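Local atomic coordinates of ferritin heavy chain (Trichoplusia ni, PDB entry 1Z6O), a protein that oxidises ferrous iron at its ferroxidase centre and, together with light chains, stores it as ferric mineral inside a secreted 24-subunit shell. Residues R68-K73 / L150-K155; Q30-A35 / K121-V126. All coordinates share one frame; numbering follows the deposited sequence.

Contact 1: residues R68-K73 / L150-K155; sequences REHAMK and LEEQYK. With FE (Fe (III) ion), chain B.
H70 and Q153 meet beside a ferric iron, and most of what joins segments 68-73 and 150-155 passes through the metal and its water. On the metal side, H70 ND1 binds the iron at 2.0 Å. CG stands beside the backbone N (chi1 -69°), which carries the imidazole out from its helix toward 150-155 and presents ND1 to the ion. E32 and E67 supply the two remaining protein ligands. Water 1 is itself an iron ligand and lies in the plane of the H70 ring, at its edge.

By hydrogen bonding, this water reaches helix 139-168: water 1 can donate to Q153 OE1 at 2.7 Å, though it has more acceptors in reach than protons to give. The Q153 chain bends at chi2 (-49°), turning its amide in toward the iron, while NE2 bonds to E116 and T120, which probably sets the amide's rotation and leaves OE1 toward the water. This is the ferroxidase centre inside the four-helix bundle of a ferritin heavy chain, and Q153 acts here in the second shell.

Direct packing is thin. H70 NE2 lies 4.2 Å from E152 CG, and H70 CE1 is 4.4 Å from Q153 OE1, both approaching the ring obliquely; the nearest CA atoms, those of H70 and E152, stay 10.0 Å apart. Among the charges, E152 OE2 pairs within its own helix with K155 NZ at 3.6 Å.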
# COMPACT_ATOMS: atom_id res chain seq x y z
N ARG M 68 -0.40 -30.68 35.49
CA ARG M 68 -0.13 -31.78 34.57
C ARG M 68 1.14 -31.44 33.78
O ARG M 68 1.98 -32.31 33.54
CB ARG M 68 -1.32 -31.97 33.62
CG ARG M 68 -1.09 -32.95 32.47
CD ARG M 68 -2.43 -33.23 31.73
NE ARG M 68 -2.26 -34.09 30.56
CZ ARG M 68 -1.95 -33.66 29.34
NH1 ARG M 68 -1.83 -34.53 28.34
NH2 ARG M 68 -1.79 -32.36 29.12
N GLU M 69 1.30 -30.18 33.38
CA GLU M 69 2.51 -29.77 32.66
C GLU M 69 3.75 -29.93 33.57
O GLU M 69 4.83 -30.28 33.10
CB GLU M 69 2.44 -28.31 32.19
CG GLU M 69 1.39 -28.02 31.11
CD GLU M 69 1.63 -28.79 29.81
OE1 GLU M 69 2.80 -28.93 29.40
OE2 GLU M 69 0.64 -29.25 29.20
N HIS M 70 3.61 -29.64 34.87
CA HIS M 70 4.74 -29.79 35.79
C HIS M 70 5.17 -31.25 35.84
O HIS M 70 6.37 -31.56 35.84
CB HIS M 70 4.37 -29.35 37.23
CG HIS M 70 4.15 -27.88 37.37
ND1 HIS M 70 3.67 -27.31 38.54
CD2 HIS M 70 4.32 -26.86 36.50
CE1 HIS M 70 3.55 -26.01 38.37
NE2 HIS M 70 3.93 -25.71 37.14
N ALA M 71 4.20 -32.16 35.91
CA ALA M 71 4.52 -33.58 35.93
C ALA M 71 5.27 -33.95 34.65
O ALA M 71 6.28 -34.66 34.69
CB ALA M 71 3.24 -34.41 36.03
N MET M 72 4.79 -33.46 33.51
CA MET M 72 5.44 -33.77 32.23
C MET M 72 6.87 -33.23 32.18
O MET M 72 7.75 -33.89 31.62
CB MET M 72 4.62 -33.19 31.06
CG MET M 72 3.28 -33.90 30.84
SD MET M 72 2.15 -33.11 29.64
CE MET M 72 3.28 -32.01 28.72
N LYS M 73 7.11 -32.05 32.74
CA LYS M 73 8.47 -31.49 32.72
C LYS M 73 9.44 -32.36 33.54
O LYS M 73 10.59 -32.53 33.14
CB LYS M 73 8.50 -30.06 33.28
CG LYS M 73 7.87 -29.02 32.36
CD LYS M 73 7.89 -27.63 33.00
CE LYS M 73 9.32 -27.16 33.27
NZ LYS M 73 9.40 -25.81 33.89
N LEU M 150 10.97 -23.96 41.82
CA LEU M 150 10.74 -23.11 43.00
C LEU M 150 10.30 -21.71 42.58
O LEU M 150 9.49 -21.08 43.26
CB LEU M 150 11.99 -23.03 43.89
CG LEU M 150 12.29 -24.32 44.69
CD1 LEU M 150 13.46 -24.06 45.67
CD2 LEU M 150 11.04 -24.74 45.48
N GLU M 151 10.83 -21.21 41.47
CA GLU M 151 10.44 -19.88 40.98
C GLU M 151 8.92 -19.84 40.79
O GLU M 151 8.23 -18.93 41.28
CB GLU M 151 11.14 -19.60 39.65
CG GLU M 151 10.68 -18.35 38.92
CD GLU M 151 11.03 -17.07 39.66
OE1 GLU M 151 11.87 -17.13 40.58
OE2 GLU M 151 10.47 -16.01 39.31
N GLU M 152 8.39 -20.84 40.10
CA GLU M 152 6.95 -20.91 39.87
C GLU M 152 6.18 -21.06 41.19
O GLU M 152 5.10 -20.48 41.37
CB GLU M 152 6.62 -22.10 38.95
CG GLU M 152 5.41 -21.86 38.09
CD GLU M 152 5.64 -20.76 37.05
OE1 GLU M 152 4.65 -20.30 36.44
OE2 GLU M 152 6.82 -20.37 36.84
N GLN M 153 6.73 -21.84 42.12
CA GLN M 153 6.07 -22.04 43.41
C GLN M 153 5.94 -20.76 44.22
O GLN M 153 4.86 -20.46 44.73
CB GLN M 153 6.83 -23.07 44.27
CG GLN M 153 6.68 -24.52 43.81
CD GLN M 153 5.23 -24.90 43.57
OE1 GLN M 153 4.81 -25.08 42.43
NE2 GLN M 153 4.45 -24.98 44.65
N TYR M 154 7.04 -20.02 44.38
CA TYR M 154 6.96 -18.81 45.20
C TYR M 154 6.06 -17.75 44.61
O TYR M 154 5.31 -17.10 45.34
CB TYR M 154 8.36 -18.26 45.50
CG TYR M 154 9.12 -19.14 46.48
CD1 TYR M 154 10.25 -19.86 46.07
CD2 TYR M 154 8.69 -19.29 47.80
CE1 TYR M 154 10.93 -20.71 46.96
CE2 TYR M 154 9.36 -20.14 48.70
CZ TYR M 154 10.48 -20.84 48.27
OH TYR M 154 11.16 -21.67 49.14
N LYS M 155 6.10 -17.57 43.29
CA LYS M 155 5.22 -16.58 42.66
C LYS M 155 3.77 -17.02 42.83
O LYS M 155 2.89 -16.21 43.12
CB LYS M 155 5.53 -16.47 41.16
CG LYS M 155 6.84 -15.78 40.84
CD LYS M 155 7.03 -15.61 39.33
CE LYS M 155 6.94 -16.96 38.60
NZ LYS M 155 7.20 -16.84 37.14
FE FE B . 3.34 -28.21 40.34
O HOH W 1 2.82 -26.78 41.71
O HOH W 2 5.31 -28.08 40.90

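Contact 2: residues Q30-A35 / K121-V126; sequences QMEVGA and KSIRNV. With FE (Fe (III) ion), chain B.
S122 meets M31 where segments 121-126 and 30-35 come closest, their CA atoms 8.7 Å apart. The thioether does the touching: M31 SD sits 3.4 Å from S122 CB and equally far from OG, while the methyl CE lies alongside CB at 4.0 Å. M31 reaches across because CG is anti to the backbone N (chi1 -176°) and the chain runs on extended. The serine hydroxyl has its polar partner in Q28, one turn before E32 on helix 19-47.

One residue on, I123 sends CD1 to within 4.3 Å of E32 OE1, a greasy tip beside a carboxylate whose other oxygen, OE2, binds the ferric iron at 2.0 Å. E32 bends at chi2 (-70°) to bring that oxygen onto the metal, and OE1 takes a hydrogen bond from Q28 NE2. Q28 thus bonds both S122 and E32, probably helping to set the angle of the ferroxidase ligand.

R124 turns outward to another copy of this protein, where it makes a cation-pi contact with F136 of that subunit. V126 packs back on S24, M25 and Q28 of helix 19-47 and on L145 of helix 139-168, while I123 leans on L150 and Q153 of that same helix and E32 rests against A71 and L74 of helix 54-80.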
# COMPACT_ATOMS: atom_id res chain seq x y z
N GLN M 30 4.37 -38.06 40.97
CA GLN M 30 3.06 -38.50 41.44
C GLN M 30 2.38 -37.36 42.20
O GLN M 30 1.16 -37.17 42.11
CB GLN M 30 3.18 -39.73 42.36
CG GLN M 30 1.84 -40.14 43.03
CD GLN M 30 0.76 -40.51 42.02
OE1 GLN M 30 0.98 -41.33 41.14
NE2 GLN M 30 -0.42 -39.92 42.15
N MET M 31 3.15 -36.59 42.96
CA MET M 31 2.57 -35.48 43.70
C MET M 31 1.97 -34.41 42.77
O MET M 31 0.91 -33.87 43.04
CB MET M 31 3.62 -34.82 44.61
CG MET M 31 3.03 -33.72 45.48
SD MET M 31 4.27 -33.01 46.59
CE MET M 31 3.18 -32.40 47.96
N GLU M 32 2.66 -34.11 41.66
CA GLU M 32 2.15 -33.12 40.71
C GLU M 32 0.84 -33.63 40.10
O GLU M 32 -0.11 -32.88 39.93
CB GLU M 32 3.15 -32.86 39.57
CG GLU M 32 4.53 -32.36 40.03
CD GLU M 32 4.53 -30.94 40.59
OE1 GLU M 32 5.51 -30.59 41.29
OE2 GLU M 32 3.58 -30.16 40.32
N VAL M 33 0.81 -34.92 39.75
CA VAL M 33 -0.41 -35.50 39.18
C VAL M 33 -1.55 -35.43 40.20
O VAL M 33 -2.68 -35.07 39.86
CB VAL M 33 -0.16 -36.96 38.71
CG1 VAL M 33 -1.50 -37.66 38.37
CG2 VAL M 33 0.74 -36.94 37.47
N GLY M 34 -1.24 -35.75 41.46
CA GLY M 34 -2.26 -35.67 42.50
C GLY M 34 -2.80 -34.24 42.62
O GLY M 34 -4.00 -34.03 42.81
N ALA M 35 -1.92 -33.25 42.51
CA ALA M 35 -2.36 -31.86 42.58
C ALA M 35 -3.25 -31.55 41.37
O ALA M 35 -4.26 -30.86 41.53
CB ALA M 35 -1.15 -30.91 42.61
N LYS M 121 7.55 -27.41 49.71
CA LYS M 121 8.33 -28.14 50.70
C LYS M 121 8.84 -29.46 50.11
O LYS M 121 9.99 -29.86 50.32
CB LYS M 121 7.45 -28.40 51.92
CG LYS M 121 8.13 -29.09 53.07
CD LYS M 121 7.15 -29.18 54.25
CE LYS M 121 7.70 -30.07 55.35
NZ LYS M 121 6.69 -30.29 56.43
N SER M 122 7.99 -30.13 49.34
CA SER M 122 8.40 -31.39 48.73
C SER M 122 9.53 -31.18 47.70
O SER M 122 10.48 -31.97 47.64
CB SER M 122 7.17 -32.06 48.07
OG SER M 122 7.57 -33.25 47.40
N ILE M 123 9.43 -30.13 46.89
CA ILE M 123 10.49 -29.85 45.91
C ILE M 123 11.81 -29.55 46.65
O ILE M 123 12.88 -29.98 46.22
CB ILE M 123 10.10 -28.65 44.99
CG1 ILE M 123 8.97 -29.09 44.05
CG2 ILE M 123 11.32 -28.19 44.16
CD1 ILE M 123 8.23 -27.94 43.40
N ARG M 124 11.74 -28.80 47.75
CA ARG M 124 12.95 -28.50 48.51
C ARG M 124 13.54 -29.82 49.04
O ARG M 124 14.77 -29.95 49.13
CB ARG M 124 12.63 -27.52 49.67
CG ARG M 124 12.37 -26.05 49.18
CD ARG M 124 11.89 -25.16 50.34
NE ARG M 124 12.76 -25.38 51.49
CZ ARG M 124 13.94 -24.81 51.65
NH1 ARG M 124 14.40 -23.93 50.76
NH2 ARG M 124 14.73 -25.21 52.64
N ASN M 125 12.70 -30.79 49.37
CA ASN M 125 13.21 -32.08 49.83
C ASN M 125 13.83 -32.88 48.68
O ASN M 125 14.76 -33.65 48.90
CB ASN M 125 12.11 -32.90 50.52
CG ASN M 125 11.86 -32.40 51.94
OD1 ASN M 125 12.80 -32.00 52.63
ND2 ASN M 125 10.61 -32.43 52.37
N VAL M 126 13.33 -32.71 47.46
CA VAL M 126 13.94 -33.40 46.31
C VAL M 126 15.32 -32.77 46.11
O VAL M 126 16.32 -33.45 45.86
CB VAL M 126 13.12 -33.20 45.00
CG1 VAL M 126 13.84 -33.89 43.82
CG2 VAL M 126 11.70 -33.79 45.18
FE FE B . 3.34 -28.21 40.34
O HOH W 1 2.82 -26.78 41.71
O HOH W 2 5.31 -28.08 40.90

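Overall arrangement
The two contacts lie near the middle of one four-helix bundle, their centres about 10 Å apart, and between them they use all four long helices: 54-80 and 139-168 in contact 1, 19-47 and 105-132 in contact 2. Along the chain the segments alternate, 30-35, 68-73, 121-126, 150-155, so each contact pairs helices that are not consecutive. Both reach the same iron and its two waters, and they touch directly where H70 CB packs on E32 OE2 and L150 CD2 on I123 CG2. The ferroxidase site is therefore assembled within a single heavy chain, from residues far apart in sequence.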